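Local coordinates for cupin 2 conserved barrel domain protein (Leptotrichia buccalis, PDB 3RNS) that is of unknown function but folds into two cupin-type beta barrels, a family whose members often bind a metal or small ligand inside the barrel, at residues 59-64 and 103-108. Numbering follows the deposited sequence. Where two conformers were deposited one is given.
Sequences RYYYCF and LIEIGE
Y60 with I106 and, two residues along strand 59-64, Y62 with I104 form the hydrogen-bonded pairs that join strands 59-64 and 103-108 antiparallel, with an angle of 163° between their directions. Each pair is closed by two backbone bonds, among them I106 N to Y60 O at 2.8 Å. In the non-hydrogen-bonded pairs, CA-H groups approach carbonyls instead, most closely Y61 CA to I104 O at 3.2 Å.

The polar side-chain contacts lie on the face carrying R59, Y61 and E105. Y61 and E105 run side by side in the same direction, and the phenol donates from Y61 OH to E105 OE2 over 2.7 Å. The hydroxyl meets that oxygen on its anti side, somewhat out of the carboxylate plane, while ring and carboxylate planes stand 79° apart. E105 CG is anti to the backbone N (chi1 178°), which lays it against Y61 CE1. E105 OE1 bonds Y38 OH, so both oxygens of this buried acid are held; Y93 OH in turn bonds Y61 OH. The guanidinium of R59 passes over G107, where no side chain intervenes, and R59 NH1 reaches E108 O at 2.9 Å from above the carbonyl plane. R59 NE lies 4.3 Å from E105 OE1, with no N-H pointing at it.

Apolar contacts complete both faces. L103 spreads its branches, CD1 to Y61 CD1 and CD2 to C63 CB. On the opposite face I104 CD1 touches the edge of the Y62 ring, and Y60 and I106 pack on L153 and M155 of strand 153-160. From the strand end, the F64 ring crosses I104 at about a right angle. Y61 and L103 meet I95 of strand 93-97, consistent with the interior of a cupin barrel, whereas Y60 and I106 face the second barrel of a bicupin-like chain.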
ATOM      1  N   ARG A  59      -2.384   2.288 -12.706  1.00 44.47           N
ATOM      2  CA  ARG A  59      -2.443   1.276 -11.670  1.00 42.94           C
ATOM      3  C   ARG A  59      -1.071   1.168 -11.015  1.00 41.32           C
ATOM      4  O   ARG A  59      -0.030   1.266 -11.698  1.00 42.32           O
ATOM      5  CB  ARG A  59      -2.798  -0.073 -12.261  1.00 43.37           C
ATOM      6  CG  ARG A  59      -4.137  -0.142 -12.986  1.00 46.89           C
ATOM      7  CD  ARG A  59      -5.281  -0.326 -12.011  1.00 48.88           C
ATOM      8  NE  ARG A  59      -6.600  -0.368 -12.655  1.00 51.32           N
ATOM      9  CZ  ARG A  59      -7.325   0.708 -12.983  1.00 55.06           C
ATOM     10  NH1 ARG A  59      -6.854   1.938 -12.802  1.00 56.76           N
ATOM     11  NH2 ARG A  59      -8.527   0.556 -13.520  1.00 58.28           N
ATOM     12  N   TYR A  60      -1.083   0.986  -9.704  1.00 38.04           N
ATOM     13  CA  TYR A  60       0.101   0.823  -8.902  1.00 36.41           C
ATOM     14  C   TYR A  60      -0.106  -0.431  -8.053  1.00 35.23           C
ATOM     15  O   TYR A  60      -1.217  -0.699  -7.593  1.00 34.48           O
ATOM     16  CB  TYR A  60       0.300   2.027  -7.969  1.00 36.42           C
ATOM     17  CG  TYR A  60       0.250   3.336  -8.697  1.00 37.32           C
ATOM     18  CD1 TYR A  60       1.390   3.905  -9.193  1.00 39.80           C
ATOM     19  CD2 TYR A  60      -0.952   3.993  -8.891  1.00 37.91           C
ATOM     20  CE1 TYR A  60       1.343   5.109  -9.933  1.00 41.26           C
ATOM     21  CE2 TYR A  60      -1.016   5.189  -9.607  1.00 42.31           C
ATOM     22  CZ  TYR A  60       0.138   5.733 -10.130  1.00 42.71           C
ATOM     23  OH  TYR A  60       0.082   6.934 -10.817  1.00 47.28           O
ATOM     24  N   TYR A  61       0.974  -1.169  -7.839  1.00 34.65           N
ATOM     25  CA  TYR A  61       0.975  -2.411  -7.114  1.00 33.24           C
ATOM     26  C   TYR A  61       2.050  -2.381  -6.085  1.00 33.06           C
ATOM     27  O   TYR A  61       3.195  -1.980  -6.407  1.00 33.08           O
ATOM     28  CB  TYR A  61       1.262  -3.568  -8.072  1.00 33.61           C
ATOM     29  CG  TYR A  61       0.098  -3.819  -8.998  1.00 33.94           C
ATOM     30  CD1 TYR A  61      -1.006  -4.517  -8.554  1.00 34.99           C
ATOM     31  CD2 TYR A  61       0.075  -3.298 -10.294  1.00 37.03           C
ATOM     32  CE1 TYR A  61      -2.092  -4.745  -9.356  1.00 35.49           C
ATOM     33  CE2 TYR A  61      -1.018  -3.519 -11.117  1.00 36.95           C
ATOM     34  CZ  TYR A  61      -2.092  -4.248 -10.628  1.00 37.26           C
ATOM     35  OH  TYR A  61      -3.206  -4.456 -11.376  1.00 36.92           O
ATOM     36  N   TYR A  62       1.702  -2.800  -4.872  1.00 30.84           N
ATOM     37  CA  TYR A  62       2.700  -3.105  -3.832  1.00 30.05           C
ATOM     38  C   TYR A  62       2.571  -4.578  -3.485  1.00 29.26           C
ATOM     39  O   TYR A  62       1.469  -5.058  -3.143  1.00 27.89           O
ATOM     40  CB  TYR A  62       2.497  -2.208  -2.594  1.00 29.27           C
ATOM     41  CG  TYR A  62       3.441  -2.590  -1.471  1.00 31.16           C
ATOM     42  CD1 TYR A  62       4.817  -2.353  -1.594  1.00 34.41           C
ATOM     43  CD2 TYR A  62       3.005  -3.276  -0.358  1.00 32.01           C
ATOM     44  CE1 TYR A  62       5.701  -2.739  -0.639  1.00 36.46           C
ATOM     45  CE2 TYR A  62       3.923  -3.661   0.651  1.00 36.21           C
ATOM     46  CZ  TYR A  62       5.261  -3.395   0.477  1.00 37.81           C
ATOM     47  OH  TYR A  62       6.196  -3.738   1.399  1.00 42.07           O
ATOM     48  N   CYS A  63       3.670  -5.323  -3.595  1.00 29.94           N
ATOM     49  CA  CYS A  63       3.657  -6.764  -3.343  1.00 29.81           C
ATOM     50  C   CYS A  63       4.036  -7.038  -1.897  1.00 29.78           C
ATOM     51  O   CYS A  63       5.121  -6.620  -1.425  1.00 30.11           O
ATOM     52  CB  CYS A  63       4.623  -7.469  -4.298  1.00 30.48           C
ATOM     53  SG  CYS A  63       4.807  -9.187  -3.989  1.00 33.57           S
ATOM     54  N   PHE A  64       3.151  -7.718  -1.179  1.00 30.13           N
ATOM     55  CA  PHE A  64       3.404  -8.067   0.200  1.00 30.33           C
ATOM     56  C   PHE A  64       3.543  -9.579   0.463  1.00 31.89           C
ATOM     57  O   PHE A  64       3.586 -10.003   1.617  1.00 33.74           O
ATOM     58  CB  PHE A  64       2.351  -7.367   1.111  1.00 29.41           C
ATOM     59  CG  PHE A  64       0.909  -7.802   0.914  1.00 30.23           C
ATOM     60  CD1 PHE A  64       0.061  -7.147  -0.006  1.00 26.70           C
ATOM     61  CD2 PHE A  64       0.362  -8.795   1.732  1.00 30.04           C
ATOM     62  CE1 PHE A  64      -1.221  -7.533  -0.130  1.00 30.87           C
ATOM     63  CE2 PHE A  64      -0.954  -9.152   1.620  1.00 29.57           C
ATOM     64  CZ  PHE A  64      -1.747  -8.545   0.682  1.00 30.69           C
ATOM     65  N   LEU A 103      -0.947  -8.808  -3.505  1.00 27.39           N
ATOM     66  CA  LEU A 103      -0.712  -7.463  -4.035  1.00 27.25           C
ATOM     67  C   LEU A 103      -1.712  -6.519  -3.457  1.00 27.66           C
ATOM     68  O   LEU A 103      -2.912  -6.888  -3.306  1.00 28.57           O
ATOM     69  CB  LEU A 103      -0.894  -7.484  -5.539  1.00 28.84           C
ATOM     70  CG  LEU A 103       0.018  -8.329  -6.433  1.00 30.27           C
ATOM     71  CD1 LEU A 103      -0.506  -8.321  -7.833  1.00 31.14           C
ATOM     72  CD2 LEU A 103       1.477  -7.838  -6.369  1.00 30.55           C
ATOM     73  N   ILE A 104      -1.271  -5.300  -3.138  1.00 28.44           N
ATOM     74  CA  ILE A 104      -2.169  -4.177  -2.985  1.00 28.39           C
ATOM     75  C   ILE A 104      -2.243  -3.505  -4.360  1.00 29.32           C
ATOM     76  O   ILE A 104      -1.207  -3.190  -4.944  1.00 29.39           O
ATOM     77  CB  ILE A 104      -1.663  -3.106  -1.958  1.00 27.93           C
ATOM     78  CG1 ILE A 104      -1.302  -3.725  -0.610  1.00 28.27           C
ATOM     79  CG2 ILE A 104      -2.730  -2.012  -1.805  1.00 26.43           C
ATOM     80  CD1 ILE A 104      -0.785  -2.723   0.438  1.00 29.62           C
ATOM     81  N   GLU A 105      -3.451  -3.268  -4.879  1.00 29.07           N
ATOM     82  CA  GLU A 105      -3.648  -2.605  -6.139  1.00 29.98           C
ATOM     83  C   GLU A 105      -4.293  -1.244  -5.849  1.00 30.47           C
ATOM     84  O   GLU A 105      -5.331  -1.181  -5.231  1.00 30.33           O
ATOM     85  CB  GLU A 105      -4.575  -3.415  -7.078  1.00 31.48           C
ATOM     86  CG  GLU A 105      -4.852  -2.720  -8.421  1.00 32.64           C
ATOM     87  CD  GLU A 105      -5.866  -3.471  -9.299  1.00 36.16           C
ATOM     88  OE1 GLU A 105      -7.055  -3.087  -9.307  1.00 40.20           O
ATOM     89  OE2 GLU A 105      -5.478  -4.437  -9.999  1.00 36.87           O
ATOM     90  N   ILE A 106      -3.689  -0.177  -6.337  1.00 31.41           N
ATOM     91  CA  ILE A 106      -4.183   1.175  -6.141  1.00 32.46           C
ATOM     92  C   ILE A 106      -4.479   1.658  -7.541  1.00 35.63           C
ATOM     93  O   ILE A 106      -3.624   1.575  -8.399  1.00 36.53           O
ATOM     94  CB  ILE A 106      -3.151   2.102  -5.460  1.00 32.72           C
ATOM     95  CG1 ILE A 106      -2.630   1.501  -4.156  1.00 30.54           C
ATOM     96  CG2 ILE A 106      -3.759   3.438  -5.136  1.00 32.08           C
ATOM     97  CD1 ILE A 106      -1.363   0.664  -4.301  1.00 32.48           C
ATOM     98  N   GLY A 107      -5.697   2.085  -7.783  1.00 36.76           N
ATOM     99  CA  GLY A 107      -6.070   2.543  -9.073  1.00 41.02           C
ATOM    100  C   GLY A 107      -6.731   3.889  -9.098  1.00 44.69           C
ATOM    101  O   GLY A 107      -7.403   4.252  -8.142  1.00 44.16           O
ATOM    102  N   GLU A 108      -6.488   4.635 -10.189  1.00 48.46           N
ATOM    103  CA  GLU A 108      -7.284   5.804 -10.589  0.60 51.80           C
ATOM    104  C   GLU A 108      -8.321   5.298 -11.573  1.00 53.90           C
ATOM    105  O   GLU A 108      -7.967   4.585 -12.521  1.00 54.76           O
ATOM    106  CB  GLU A 108      -6.443   6.847 -11.324  0.60 53.09           C
ATOM    107  CG  GLU A 108      -5.546   7.755 -10.465  0.60 54.95           C
ATOM    108  CD  GLU A 108      -5.479   9.188 -11.025  0.60 60.79           C
ATOM    109  OE1 GLU A 108      -5.149   9.357 -12.230  0.60 64.85           O
ATOM    110  OE2 GLU A 108      -5.786  10.150 -10.274  0.60 63.21           O
TER